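PDB 4R01: putative NADH-flavin reductase from Streptococcus pneumoniae TIGR4, which probably binds NAD(P)H on a Rossmann-fold domain and is thought to pass reducing equivalents from it to a flavin. Local coordinates for residues 16-21 against 36-41; 29-34 against 42-47; 51-56 against 85-90; 79-84 against 136-141; 92-97 against 145-150. All coordinates share one frame; numbering follows the deposited sequence.

Interaction 1. Residues 16-21 against 36-41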
# COMPACT_ATOMS: atom_id res chain seq x y z
N ALA A 16 -0.88 31.34 -1.25
CA ALA A 16 -1.44 30.59 -2.37
C ALA A 16 -2.91 30.94 -2.51
O ALA A 16 -3.40 31.20 -3.61
CB ALA A 16 -1.24 29.10 -2.18
N ILE A 17 -3.61 30.95 -1.38
CA ILE A 17 -5.03 31.28 -1.35
C ILE A 17 -5.26 32.76 -1.65
O ILE A 17 -6.20 33.11 -2.37
CB ILE A 17 -5.66 30.93 0.02
CG1 ILE A 17 -5.41 29.46 0.35
CG2 ILE A 17 -7.15 31.23 0.02
CD1 ILE A 17 -5.96 29.03 1.69
N VAL A 18 -4.40 33.62 -1.11
CA VAL A 18 -4.49 35.06 -1.36
C VAL A 18 -4.35 35.35 -2.85
O VAL A 18 -5.19 36.02 -3.44
CB VAL A 18 -3.41 35.84 -0.58
CG1 VAL A 18 -3.33 37.28 -1.09
CG2 VAL A 18 -3.70 35.81 0.91
N GLU A 19 -3.28 34.83 -3.45
CA GLU A 19 -2.99 35.06 -4.86
C GLU A 19 -4.12 34.55 -5.75
O GLU A 19 -4.47 35.18 -6.75
CB GLU A 19 -1.67 34.40 -5.25
CG GLU A 19 -1.30 34.56 -6.71
CD GLU A 19 0.09 34.04 -7.02
OE1 GLU A 19 0.91 33.95 -6.09
OE2 GLU A 19 0.36 33.71 -8.20
N GLU A 20 -4.69 33.40 -5.38
CA GLU A 20 -5.80 32.84 -6.14
C GLU A 20 -7.05 33.70 -5.98
O GLU A 20 -7.72 34.01 -6.97
CB GLU A 20 -6.09 31.40 -5.69
CG GLU A 20 -7.32 30.78 -6.34
CD GLU A 20 -7.16 30.55 -7.83
OE1 GLU A 20 -6.01 30.39 -8.30
OE2 GLU A 20 -8.18 30.54 -8.54
N ALA A 21 -7.36 34.08 -4.75
CA ALA A 21 -8.56 34.88 -4.47
C ALA A 21 -8.47 36.27 -5.09
O ALA A 21 -9.48 36.83 -5.52
CB ALA A 21 -8.78 34.98 -2.97
N ASN A 36 4.31 41.99 4.85
CA ASN A 36 3.46 41.28 3.90
C ASN A 36 4.20 40.90 2.62
O ASN A 36 4.68 41.76 1.89
CB ASN A 36 2.24 42.13 3.55
CG ASN A 36 1.35 41.47 2.51
OD1 ASN A 36 1.24 41.94 1.38
ND2 ASN A 36 0.71 40.37 2.89
N LYS A 37 4.28 39.60 2.37
CA LYS A 37 4.91 39.08 1.16
C LYS A 37 3.84 38.67 0.14
O LYS A 37 4.15 38.42 -1.02
CB LYS A 37 5.82 37.90 1.48
CG LYS A 37 6.79 38.14 2.62
CD LYS A 37 7.84 39.18 2.26
CE LYS A 37 9.19 38.54 1.97
NZ LYS A 37 10.23 39.55 1.64
N SER A 38 2.59 38.62 0.59
CA SER A 38 1.49 38.22 -0.28
C SER A 38 1.05 39.37 -1.19
O SER A 38 1.52 40.50 -1.06
CB SER A 38 0.30 37.74 0.56
OG SER A 38 -0.30 38.81 1.27
N GLN A 39 0.14 39.06 -2.11
CA GLN A 39 -0.36 40.05 -3.07
C GLN A 39 -1.58 40.78 -2.53
O GLN A 39 -2.33 41.39 -3.29
CB GLN A 39 -0.71 39.37 -4.39
CG GLN A 39 0.47 38.80 -5.16
CD GLN A 39 0.05 38.16 -6.46
OE1 GLN A 39 -1.15 38.05 -6.74
NE2 GLN A 39 1.02 37.72 -7.26
N ALA A 40 -1.79 40.71 -1.22
CA ALA A 40 -3.03 41.17 -0.62
C ALA A 40 -3.19 42.69 -0.63
O ALA A 40 -2.21 43.43 -0.51
CB ALA A 40 -3.15 40.64 0.79
N GLU A 41 -4.43 43.15 -0.70
CA GLU A 41 -4.71 44.57 -0.74
C GLU A 41 -4.41 45.29 0.56
O GLU A 41 -3.49 46.10 0.64
CB GLU A 41 -6.22 44.71 -1.04
CG GLU A 41 -6.92 45.98 -0.58
CD GLU A 41 -8.40 45.95 -0.84
OE1 GLU A 41 -9.10 45.26 -0.09
OE2 GLU A 41 -8.89 46.62 -1.79
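Glu19 lays its carboxylate against the terminal amide of Gln39, the two flat groups stacked with planes 22° apart while the chains that carry them cross obliquely. The overlap is staggered: Glu19 CG meets Gln39 OE1 at 3.5 Å, and farther out Glu19 CD stands 3.8 Å from Gln39 NE2. Both chains are extended beyond CG. In Glu19, CG lies anti to the backbone N (chi1 179°), on the carbonyl-carbon side, where it meets the amide oxygen. The contact joins helix 12-24 to the loop that runs from strand 27-32 to strand 42-45.

One residue earlier, Val18 CB points toward that loop, and its side chain makes the apolar half of the contact. A single methyl does the touching. CG1, also anti to the backbone N (chi1 168°), fits against residues 38-40, 4.0 Å from Ser38 CB, 3.8 Å from Ala40 N and 3.9 Å from Ala40 CB. Within the loop Ala40 N makes a weak hydrogen bond to Ser38 OG at 3.5 Å. Ser38 and Ala40 also rest on Ala30 of strand 27-32, and Val18 touches Ala9, in the turn between strand 3-7 and this helix. Lys37 N is hydrogen-bonded to Asn10 OD1, tying the loop to the same turn.

No hydrogen bond crosses between 16-21 and 36-41. The helix and loop are thus joined by a methyl set against backbone and CB atoms of 38-40 and by two polar groups stacked flat, a contact that depends on shape more than on directed bonds, with its polar half on the solvent side, where Glu19 and Gln39 are both exposed.

Interaction 2. Residues 29-34 against 42-47. With SO4 (sulfate ion), chain C.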
# COMPACT_ATOMS: atom_id res chain seq x y z
N THR A 29 -8.02 40.90 2.62
CA THR A 29 -7.25 41.46 3.73
C THR A 29 -6.32 40.39 4.29
O THR A 29 -6.76 39.30 4.64
CB THR A 29 -8.17 41.97 4.86
OG1 THR A 29 -8.94 43.09 4.39
CG2 THR A 29 -7.34 42.40 6.06
N ALA A 30 -5.03 40.71 4.36
CA ALA A 30 -4.07 39.79 4.93
C ALA A 30 -3.83 40.09 6.40
O ALA A 30 -3.45 41.21 6.76
CB ALA A 30 -2.76 39.84 4.17
N ILE A 31 -4.07 39.11 7.25
CA ILE A 31 -3.75 39.24 8.66
C ILE A 31 -2.46 38.47 8.94
O ILE A 31 -2.44 37.24 8.91
CB ILE A 31 -4.89 38.73 9.55
CG1 ILE A 31 -6.16 39.55 9.28
CG2 ILE A 31 -4.51 38.81 11.02
CD1 ILE A 31 -7.35 39.16 10.12
N VAL A 32 -1.40 39.22 9.20
CA VAL A 32 -0.05 38.65 9.28
C VAL A 32 0.69 39.10 10.54
O VAL A 32 0.21 39.96 11.29
CB VAL A 32 0.79 39.04 8.05
CG1 VAL A 32 0.19 38.46 6.78
CG2 VAL A 32 0.90 40.55 7.95
N ARG A 33 1.87 38.52 10.76
CA ARG A 33 2.68 38.84 11.93
C ARG A 33 3.89 39.69 11.55
O ARG A 33 4.35 40.51 12.35
CB ARG A 33 3.13 37.56 12.63
CG ARG A 33 1.99 36.72 13.18
CD ARG A 33 2.49 35.42 13.78
NE ARG A 33 3.12 34.56 12.77
CZ ARG A 33 3.66 33.37 13.03
NH1 ARG A 33 3.65 32.89 14.26
NH2 ARG A 33 4.20 32.67 12.05
N SER A 34 4.40 39.50 10.34
CA SER A 34 5.54 40.28 9.86
C SER A 34 5.18 41.00 8.56
O SER A 34 4.00 41.16 8.23
CB SER A 34 6.76 39.38 9.65
OG SER A 34 6.49 38.36 8.70
N SER A 42 -5.11 44.90 1.60
CA SER A 42 -4.90 45.53 2.90
C SER A 42 -4.30 44.57 3.92
O SER A 42 -4.60 43.38 3.92
CB SER A 42 -6.22 46.10 3.42
OG SER A 42 -6.92 46.77 2.39
N ILE A 43 -3.46 45.10 4.79
CA ILE A 43 -2.74 44.28 5.75
C ILE A 43 -3.05 44.67 7.19
O ILE A 43 -2.99 45.84 7.56
CB ILE A 43 -1.22 44.36 5.52
CG1 ILE A 43 -0.85 43.77 4.16
CG2 ILE A 43 -0.46 43.65 6.63
CD1 ILE A 43 -0.77 44.79 3.04
N ILE A 44 -3.39 43.67 8.00
CA ILE A 44 -3.48 43.86 9.43
C ILE A 44 -2.32 43.12 10.09
O ILE A 44 -2.36 41.90 10.22
CB ILE A 44 -4.82 43.34 10.00
CG1 ILE A 44 -6.00 43.96 9.25
CG2 ILE A 44 -4.92 43.63 11.49
CD1 ILE A 44 -7.35 43.45 9.72
N LYS A 45 -1.28 43.86 10.46
CA LYS A 45 -0.17 43.24 11.16
C LYS A 45 -0.51 43.14 12.64
O LYS A 45 -0.47 44.13 13.37
CB LYS A 45 1.14 44.01 10.96
CG LYS A 45 2.32 43.36 11.68
CD LYS A 45 3.63 44.04 11.36
CE LYS A 45 3.96 43.96 9.88
NZ LYS A 45 5.30 44.54 9.58
N LYS A 46 -0.85 41.94 13.07
CA LYS A 46 -1.34 41.72 14.42
C LYS A 46 -1.15 40.26 14.79
O LYS A 46 -1.18 39.39 13.93
CB LYS A 46 -2.81 42.12 14.51
CG LYS A 46 -3.32 42.37 15.92
CD LYS A 46 -4.75 42.88 15.89
CE LYS A 46 -5.21 43.31 17.27
NZ LYS A 46 -6.63 43.75 17.27
N ASP A 47 -0.92 40.00 16.08
CA ASP A 47 -0.83 38.62 16.53
C ASP A 47 -2.21 37.98 16.46
O ASP A 47 -3.20 38.59 16.87
CB ASP A 47 -0.27 38.54 17.95
CG ASP A 47 -0.04 37.10 18.40
OD1 ASP A 47 1.00 36.52 18.03
OD2 ASP A 47 -0.91 36.56 19.11
S SO4 C . 2.16 35.13 9.00
O1 SO4 C . 1.35 35.70 7.93
O2 SO4 C . 1.36 35.02 10.21
O3 SO4 C . 2.63 33.81 8.60
O4 SO4 C . 3.32 35.99 9.25
O HOH W 1 -9.71 46.28 3.45
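Thr29 to Val32 pair with Ser42 to Lys45 as parallel neighbours at one edge of the Rossmann-type sheet, strand 42-45 being the outermost strand of the chain on this side. The connection between the two strands contains no helix.

Four backbone hydrogen bonds hold the pair: Ala30 N to Ser42 O (2.7 Å), Ile44 N to Ala30 O (2.8 Å), Val32 N to Ile44 O (3.0 Å) and Lys46 N to Val32 O (2.9 Å). CA-H...O contacts fill in between them, as from Thr29 CA to Ser42 O. On its other side, strand 27-32 bonds to strand 3-7 through Thr29 and Ile31.

Apolar contacts differ on the two faces. On the face of Thr29, Ile31 and Ile44, the isoleucines lie side by side pointing the same way, and Thr29 CG2 reaches Ile44 CG1 at 3.8 Å; the methyl is placed there by lying anti to the backbone N. On the other face Val32 CG2 meets Ile43 CG2 at 3.6 Å. A water bridges Ser42 OG and, weakly, Thr29 OG1.

An anion is bound where strand 27-32 ends. This sulfate, probably from the crystallisation liquor, accepts from Arg33 N and also from Asn10 N in the turn after strand 3-7. In Rossmann folds these two places commonly face the cofactor, so the anion may mark a phosphate position of NAD(P)H. Arg33 bends at chi3 (-63°), and its NE makes a weak hydrogen bond to sulfate O2 at 3.1 Å, while sulfate O1 lies 3.2 Å from Val32 CG1.

Interaction 3. Residues 51-56 against 85-90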
# COMPACT_ATOMS: atom_id res chain seq x y z
N LEU A 51 -6.55 39.16 18.05
CA LEU A 51 -7.62 39.64 17.19
C LEU A 51 -8.90 39.88 17.97
O LEU A 51 -9.20 39.18 18.94
CB LEU A 51 -7.88 38.64 16.06
CG LEU A 51 -6.85 38.54 14.93
CD1 LEU A 51 -7.19 37.37 14.03
CD2 LEU A 51 -6.78 39.83 14.14
N THR A 52 -9.67 40.87 17.53
CA THR A 52 -10.96 41.18 18.14
C THR A 52 -12.07 41.00 17.12
O THR A 52 -11.80 40.78 15.94
CB THR A 52 -10.99 42.63 18.68
OG1 THR A 52 -11.06 43.55 17.58
CG2 THR A 52 -9.75 42.92 19.52
N LYS A 53 -13.32 41.09 17.57
CA LYS A 53 -14.45 41.00 16.65
C LYS A 53 -14.40 42.14 15.64
O LYS A 53 -14.71 41.96 14.47
CB LYS A 53 -15.77 41.03 17.41
CG LYS A 53 -15.88 39.99 18.50
CD LYS A 53 -17.27 39.96 19.11
CE LYS A 53 -17.34 38.98 20.27
NZ LYS A 53 -18.73 38.82 20.78
N ASP A 54 -13.98 43.32 16.10
CA ASP A 54 -13.88 44.49 15.24
C ASP A 54 -12.82 44.30 14.14
O ASP A 54 -12.83 45.01 13.13
CB ASP A 54 -13.57 45.73 16.07
CG ASP A 54 -14.77 46.20 16.88
OD1 ASP A 54 -15.91 45.84 16.52
OD2 ASP A 54 -14.57 46.94 17.87
N ASP A 55 -11.91 43.35 14.34
CA ASP A 55 -10.94 43.02 13.31
C ASP A 55 -11.55 42.12 12.24
O ASP A 55 -11.14 42.17 11.08
CB ASP A 55 -9.72 42.32 13.93
CG ASP A 55 -8.93 43.23 14.84
OD1 ASP A 55 -8.86 44.45 14.56
OD2 ASP A 55 -8.36 42.73 15.83
N LEU A 56 -12.53 41.31 12.62
CA LEU A 56 -13.09 40.33 11.70
C LEU A 56 -14.49 40.69 11.19
O LEU A 56 -15.08 39.94 10.42
CB LEU A 56 -13.13 38.95 12.35
CG LEU A 56 -11.76 38.34 12.66
CD1 LEU A 56 -11.90 36.87 13.02
CD2 LEU A 56 -10.81 38.53 11.49
N ASN A 85 -14.09 31.08 17.09
CA ASN A 85 -15.47 30.84 17.46
C ASN A 85 -16.02 32.00 18.29
O ASN A 85 -17.13 32.48 18.04
CB ASN A 85 -15.61 29.53 18.24
CG ASN A 85 -17.04 29.23 18.63
OD1 ASN A 85 -17.88 28.93 17.78
ND2 ASN A 85 -17.33 29.30 19.92
N GLN A 86 -15.24 32.44 19.25
CA GLN A 86 -15.59 33.57 20.09
C GLN A 86 -15.83 34.81 19.28
O GLN A 86 -16.63 35.61 19.65
CB GLN A 86 -14.49 33.87 21.09
CG GLN A 86 -14.54 33.06 22.36
CD GLN A 86 -13.17 32.86 22.99
OE1 GLN A 86 -12.19 33.49 22.60
NE2 GLN A 86 -13.10 31.98 23.97
N LEU A 87 -15.13 34.95 18.17
CA LEU A 87 -15.18 36.16 17.35
C LEU A 87 -16.25 36.10 16.27
O LEU A 87 -16.83 37.13 15.91
CB LEU A 87 -13.82 36.40 16.69
CG LEU A 87 -12.62 36.62 17.62
CD1 LEU A 87 -11.37 36.91 16.81
CD2 LEU A 87 -12.91 37.75 18.59
N LEU A 88 -16.53 34.90 15.76
CA LEU A 88 -17.38 34.77 14.58
C LEU A 88 -18.74 34.13 14.83
O LEU A 88 -19.66 34.33 14.03
CB LEU A 88 -16.64 33.97 13.50
CG LEU A 88 -15.35 34.60 12.97
CD1 LEU A 88 -14.78 33.77 11.83
CD2 LEU A 88 -15.58 36.04 12.54
N ALA A 89 -18.88 33.36 15.90
CA ALA A 89 -20.16 32.72 16.21
C ALA A 89 -21.25 33.77 16.43
O ALA A 89 -21.00 34.82 17.02
CB ALA A 89 -20.04 31.81 17.42
N GLY A 90 -22.45 33.48 15.95
CA GLY A 90 -23.55 34.43 16.01
C GLY A 90 -23.68 35.19 14.71
O GLY A 90 -24.79 35.51 14.27
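Asp55 OD2, in the short helical turn that Leu87 packs against, is gripped by two donors: Thr52 N at 2.8 Å, coming from above the carboxylate plane (36° out of it), and Lys46 NZ in a salt bridge. Asp55 N in turn bonds weakly to Thr52 OG1, so Thr52 and Asp55 form a capping box that starts the turn 53-56.

Across the contact everything is apolar or nearly so, and Leu87 carries most of it. Its CD2 lies over the backbone at the start of the turn, 3.5 Å from Lys53 N, and beside Lys53 CG at 3.7 Å. Its CD1 lies 4.0 Å from Leu51 CB and 3.8 Å from Leu56 CD1. That same Leu56 methyl also meets Leu88 CD2 at 3.8 Å, and Leu56 crosses both leucines at about a right angle. Lys53, extended beyond CG, brings CE within 3.5 Å of Gln86 O.

The turn joins strand 27-32, where Leu51 and Leu56 touch Ile31, to the last turn of helix 76-88, which carries Leu87 and Leu88; Leu88 also touches Leu144 in the loop before strand 145-150.

Interaction 4. Residues 79-84 against 136-141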
# COMPACT_ATOMS: atom_id res chain seq x y z
N LYS A 79 -6.48 26.32 20.18
CA LYS A 79 -6.75 27.61 20.80
C LYS A 79 -7.24 28.61 19.76
O LYS A 79 -8.05 29.48 20.07
CB LYS A 79 -5.51 28.14 21.51
CG LYS A 79 -5.80 29.26 22.49
CD LYS A 79 -4.52 29.93 22.97
CE LYS A 79 -4.82 31.06 23.96
NZ LYS A 79 -3.68 32.01 24.10
N SER A 80 -6.75 28.48 18.53
CA SER A 80 -7.16 29.37 17.45
C SER A 80 -8.64 29.17 17.12
O SER A 80 -9.37 30.14 16.91
CB SER A 80 -6.31 29.15 16.20
OG SER A 80 -6.54 27.86 15.64
N ILE A 81 -9.07 27.91 17.10
CA ILE A 81 -10.47 27.58 16.88
C ILE A 81 -11.36 28.20 17.95
O ILE A 81 -12.37 28.84 17.64
CB ILE A 81 -10.70 26.06 16.87
CG1 ILE A 81 -9.92 25.42 15.73
CG2 ILE A 81 -12.19 25.75 16.74
CD1 ILE A 81 -10.28 25.95 14.36
N GLU A 82 -10.97 28.02 19.21
CA GLU A 82 -11.71 28.57 20.34
C GLU A 82 -11.81 30.08 20.22
O GLU A 82 -12.85 30.67 20.51
CB GLU A 82 -11.04 28.18 21.66
CG GLU A 82 -12.00 28.01 22.82
CD GLU A 82 -12.79 26.71 22.74
OE1 GLU A 82 -12.16 25.64 22.78
OE2 GLU A 82 -14.03 26.77 22.64
N LEU A 83 -10.72 30.70 19.78
CA LEU A 83 -10.67 32.15 19.59
C LEU A 83 -11.59 32.60 18.46
O LEU A 83 -12.39 33.53 18.62
CB LEU A 83 -9.24 32.60 19.30
CG LEU A 83 -9.13 34.03 18.75
CD1 LEU A 83 -9.40 35.06 19.84
CD2 LEU A 83 -7.78 34.25 18.11
N PHE A 84 -11.46 31.95 17.30
CA PHE A 84 -12.25 32.33 16.13
C PHE A 84 -13.74 32.14 16.37
O PHE A 84 -14.55 32.94 15.92
CB PHE A 84 -11.80 31.53 14.91
CG PHE A 84 -10.62 32.12 14.21
CD1 PHE A 84 -10.70 33.37 13.62
CD2 PHE A 84 -9.42 31.43 14.14
CE1 PHE A 84 -9.61 33.92 12.98
CE2 PHE A 84 -8.33 31.97 13.50
CZ PHE A 84 -8.43 33.22 12.91
N ASP A 136 -12.09 18.22 15.62
CA ASP A 136 -13.01 17.69 16.62
C ASP A 136 -13.66 18.82 17.43
O ASP A 136 -14.82 18.73 17.82
CB ASP A 136 -12.30 16.72 17.56
CG ASP A 136 -11.89 15.43 16.87
OD1 ASP A 136 -12.45 15.12 15.79
OD2 ASP A 136 -11.02 14.71 17.41
N LEU A 137 -12.89 19.88 17.68
CA LEU A 137 -13.40 21.01 18.44
C LEU A 137 -14.42 21.81 17.64
O LEU A 137 -15.37 22.35 18.19
CB LEU A 137 -12.24 21.91 18.88
CG LEU A 137 -12.56 23.02 19.89
CD1 LEU A 137 -13.23 22.44 21.13
CD2 LEU A 137 -11.29 23.76 20.27
N LEU A 138 -14.21 21.88 16.32
CA LEU A 138 -15.12 22.61 15.45
C LEU A 138 -16.52 22.00 15.41
O LEU A 138 -17.51 22.73 15.33
CB LEU A 138 -14.55 22.68 14.03
CG LEU A 138 -13.57 23.81 13.73
CD1 LEU A 138 -12.92 23.62 12.36
CD2 LEU A 138 -14.27 25.16 13.80
N ARG A 139 -16.61 20.68 15.46
CA ARG A 139 -17.90 20.01 15.38
C ARG A 139 -18.82 20.36 16.54
O ARG A 139 -20.04 20.24 16.44
CB ARG A 139 -17.72 18.49 15.30
CG ARG A 139 -16.90 18.03 14.11
CD ARG A 139 -17.13 16.56 13.84
NE ARG A 139 -16.16 16.02 12.89
CZ ARG A 139 -16.29 16.08 11.57
NH1 ARG A 139 -17.35 16.66 11.03
NH2 ARG A 139 -15.36 15.55 10.79
N THR A 140 -18.23 20.81 17.65
CA THR A 140 -19.01 21.19 18.82
C THR A 140 -19.48 22.64 18.73
O THR A 140 -20.28 23.09 19.55
CB THR A 140 -18.19 21.00 20.12
OG1 THR A 140 -17.07 21.90 20.11
CG2 THR A 140 -17.68 19.57 20.22
N LYS A 141 -18.97 23.37 17.74
CA LYS A 141 -19.37 24.75 17.53
C LYS A 141 -20.64 24.83 16.70
O LYS A 141 -20.59 24.92 15.48
CB LYS A 141 -18.24 25.54 16.86
CG LYS A 141 -16.94 25.55 17.65
CD LYS A 141 -17.18 25.87 19.12
CE LYS A 141 -15.88 25.95 19.90
NZ LYS A 141 -16.11 26.13 21.36
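Ile81 and Leu138 cross at about a right angle where helix 76-88 meets helix 125-138, Ile81 CG2 meeting Leu138 CD2 at 3.6 Å. The CG2 methyl lies anti to the backbone N, on the side that looks at the second helix; it also reaches Leu137 CD2, at 4.2 Å. Beneath them is the sheet: Ile81 touches Phe95, and Leu138 touches Val97.

Glu82 stands across both Leu137 and Lys141, again at about a right angle to each. Its chain bends at chi2 (76°), which places CD; OE1 lies 3.3 Å from Leu137 CD2, and OE2 is offered to Lys141 NZ. The ammonium approaches on the syn side of the carboxylate, 26° out of its plane, in a salt bridge modelled at 2.5 Å, shorter than usual and not to be taken as an exact length. Lys141 closes a type I turn that begins at Leu138. Just before it, Leu137 O accepts from Thr140 N and Thr140 OG1, both arriving on the same face of its plane.

The contact is therefore layered: Ile81 and Leu138 pack next to the sheet, and an ion pair joins helix 76-88 to the turn that follows helix 125-138, where the opposite charges would be expected to offset each other.

Interaction 5. Residues 92-97 against 145-150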
# COMPACT_ATOMS: atom_id res chain seq x y z
N GLN A 92 -22.97 35.64 10.46
CA GLN A 92 -23.25 34.75 9.35
C GLN A 92 -21.97 34.47 8.55
O GLN A 92 -21.97 33.67 7.61
CB GLN A 92 -24.35 35.36 8.46
CG GLN A 92 -24.83 34.48 7.31
CD GLN A 92 -25.93 35.12 6.50
OE1 GLN A 92 -25.75 36.20 5.92
NE2 GLN A 92 -27.09 34.47 6.45
N THR A 93 -20.88 35.11 8.96
CA THR A 93 -19.59 34.96 8.30
C THR A 93 -19.10 33.51 8.25
O THR A 93 -19.19 32.78 9.24
CB THR A 93 -18.51 35.81 9.01
OG1 THR A 93 -19.00 37.15 9.19
CG2 THR A 93 -17.23 35.85 8.19
N ARG A 94 -18.58 33.11 7.10
CA ARG A 94 -18.02 31.77 6.93
C ARG A 94 -16.59 31.71 7.45
O ARG A 94 -15.82 32.65 7.30
CB ARG A 94 -18.04 31.36 5.45
CG ARG A 94 -19.43 31.05 4.92
CD ARG A 94 -19.36 30.34 3.58
NE ARG A 94 -18.67 29.05 3.68
CZ ARG A 94 -18.44 28.25 2.64
NH1 ARG A 94 -18.85 28.60 1.43
NH2 ARG A 94 -17.81 27.10 2.82
N PHE A 95 -16.24 30.59 8.08
CA PHE A 95 -14.90 30.40 8.62
C PHE A 95 -14.28 29.12 8.08
O PHE A 95 -14.62 28.02 8.52
CB PHE A 95 -14.94 30.39 10.14
CG PHE A 95 -13.63 30.02 10.78
CD1 PHE A 95 -12.50 30.79 10.59
CD2 PHE A 95 -13.54 28.90 11.60
CE1 PHE A 95 -11.30 30.45 11.18
CE2 PHE A 95 -12.35 28.56 12.19
CZ PHE A 95 -11.22 29.33 11.98
N LEU A 96 -13.38 29.26 7.11
CA LEU A 96 -12.73 28.11 6.49
C LEU A 96 -11.37 27.84 7.11
O LEU A 96 -10.63 28.77 7.44
CB LEU A 96 -12.57 28.33 4.98
CG LEU A 96 -13.74 27.93 4.08
CD1 LEU A 96 -14.94 28.84 4.30
CD2 LEU A 96 -13.32 27.94 2.63
N VAL A 97 -11.05 26.57 7.28
CA VAL A 97 -9.77 26.17 7.85
C VAL A 97 -8.98 25.31 6.88
O VAL A 97 -9.49 24.34 6.33
CB VAL A 97 -9.96 25.38 9.17
CG1 VAL A 97 -8.61 24.98 9.75
CG2 VAL A 97 -10.76 26.19 10.17
N ASN A 145 -20.47 28.94 11.31
CA ASN A 145 -20.50 28.48 9.93
C ASN A 145 -19.11 28.07 9.45
O ASN A 145 -18.49 28.77 8.66
CB ASN A 145 -21.07 29.56 9.02
CG ASN A 145 -22.51 29.90 9.34
OD1 ASN A 145 -23.28 29.04 9.78
ND2 ASN A 145 -22.89 31.15 9.14
N TRP A 146 -18.63 26.93 9.95
CA TRP A 146 -17.27 26.49 9.67
C TRP A 146 -17.19 25.50 8.53
O TRP A 146 -18.16 24.80 8.23
CB TRP A 146 -16.65 25.88 10.93
CG TRP A 146 -17.38 24.67 11.45
CD1 TRP A 146 -18.39 24.65 12.36
CD2 TRP A 146 -17.14 23.30 11.08
NE1 TRP A 146 -18.81 23.35 12.58
CE2 TRP A 146 -18.05 22.51 11.81
CE3 TRP A 146 -16.25 22.67 10.21
CZ2 TRP A 146 -18.10 21.12 11.69
CZ3 TRP A 146 -16.30 21.29 10.09
CH2 TRP A 146 -17.22 20.53 10.83
N THR A 147 -16.03 25.44 7.89
CA THR A 147 -15.76 24.43 6.87
C THR A 147 -14.29 24.02 6.93
O THR A 147 -13.40 24.82 6.62
CB THR A 147 -16.11 24.92 5.45
OG1 THR A 147 -17.51 25.21 5.39
CG2 THR A 147 -15.78 23.85 4.42
N PHE A 148 -14.05 22.78 7.33
CA PHE A 148 -12.70 22.22 7.40
C PHE A 148 -12.30 21.69 6.04
O PHE A 148 -12.97 20.82 5.48
CB PHE A 148 -12.65 21.11 8.45
CG PHE A 148 -11.27 20.86 9.01
CD1 PHE A 148 -10.74 21.71 9.98
CD2 PHE A 148 -10.52 19.78 8.59
CE1 PHE A 148 -9.49 21.48 10.50
CE2 PHE A 148 -9.26 19.54 9.11
CZ PHE A 148 -8.75 20.40 10.07
N VAL A 149 -11.20 22.20 5.49
CA VAL A 149 -10.78 21.79 4.15
C VAL A 149 -9.51 20.95 4.19
O VAL A 149 -8.40 21.48 4.18
CB VAL A 149 -10.57 23.01 3.24
CG1 VAL A 149 -10.30 22.55 1.81
CG2 VAL A 149 -11.78 23.92 3.29
N SER A 150 -9.69 19.64 4.23
CA SER A 150 -8.56 18.71 4.25
C SER A 150 -7.88 18.64 2.89
O SER A 150 -8.55 18.52 1.86
CB SER A 150 -9.02 17.31 4.67
OG SER A 150 -9.24 17.25 6.06
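Strands 94-98 and 145-150 are parallel neighbours in the middle of the Rossmann-type sheet, the two arms of a beta-alpha-beta crossover that runs through helix 125-138. Phe95 pairs with Trp146, Leu96 with Thr147 and Val97 with Phe148. The bonds alternate between the strands: Phe95 N to Asn145 O, Thr147 N to Phe95 O and Val97 N to Thr147 O, each 3.0 Å, then Val149 N to Val97 O at 2.9 Å.

Before the regular pairing starts, Asn145 reaches back with its amide. ND2 gives a hydrogen bond to Gln92 O at 3.1 Å, arriving above the carbonyl plane (58° out of it), although the acceptor lies close to the amide plane of Asn145.

Arg94 bends at chi3 (61°), which places NE, and NH2 bonds to Thr147 OG1 at 3.2 Å, tilted 18° from the guanidinium plane. The stronger partner of that NH2 is Glu194 in a salt bridge, and Thr147 OG1 is itself bonded to His200 O. Arg94 NE, buried here, has no partner in the model.

Leu96 and Thr147 lie side by side on the same face. On the other face Val97 CG1 touches Phe148 CE1 at 3.7 Å, and Phe148 and Trp146 go on to Leu138 of the helix.

Parallel strands joined through a helix that packs on one face of the sheet, here against Val97, Trp146 and Phe148, form a beta-alpha-beta unit, the repeating element from which Rossmann folds are built.

Interaction 1 packs on the strand pair of interaction 2: Ala40 CB of the loop rests on Ala30 CB at 3.5 Å, and the bound sulfate lies at this end of the fold, where the cofactor would be expected. Interaction 2 is joined to interaction 3 through Ile31 CD1 and Leu56 CD2, 3.8 Å apart, and by the salt bridge of Lys46 and Asp55. Interactions 3 and 4 use successive turns of helix 76-88, which meets strand 94-98 of interaction 5 through Leu88 CD1 and Phe95 CB (3.8 Å) and through Phe84 CD2 and Phe95 CZ (3.5 Å). Interactions 2 and 5 are separate pairings within one sheet, their centres about 20 Å apart.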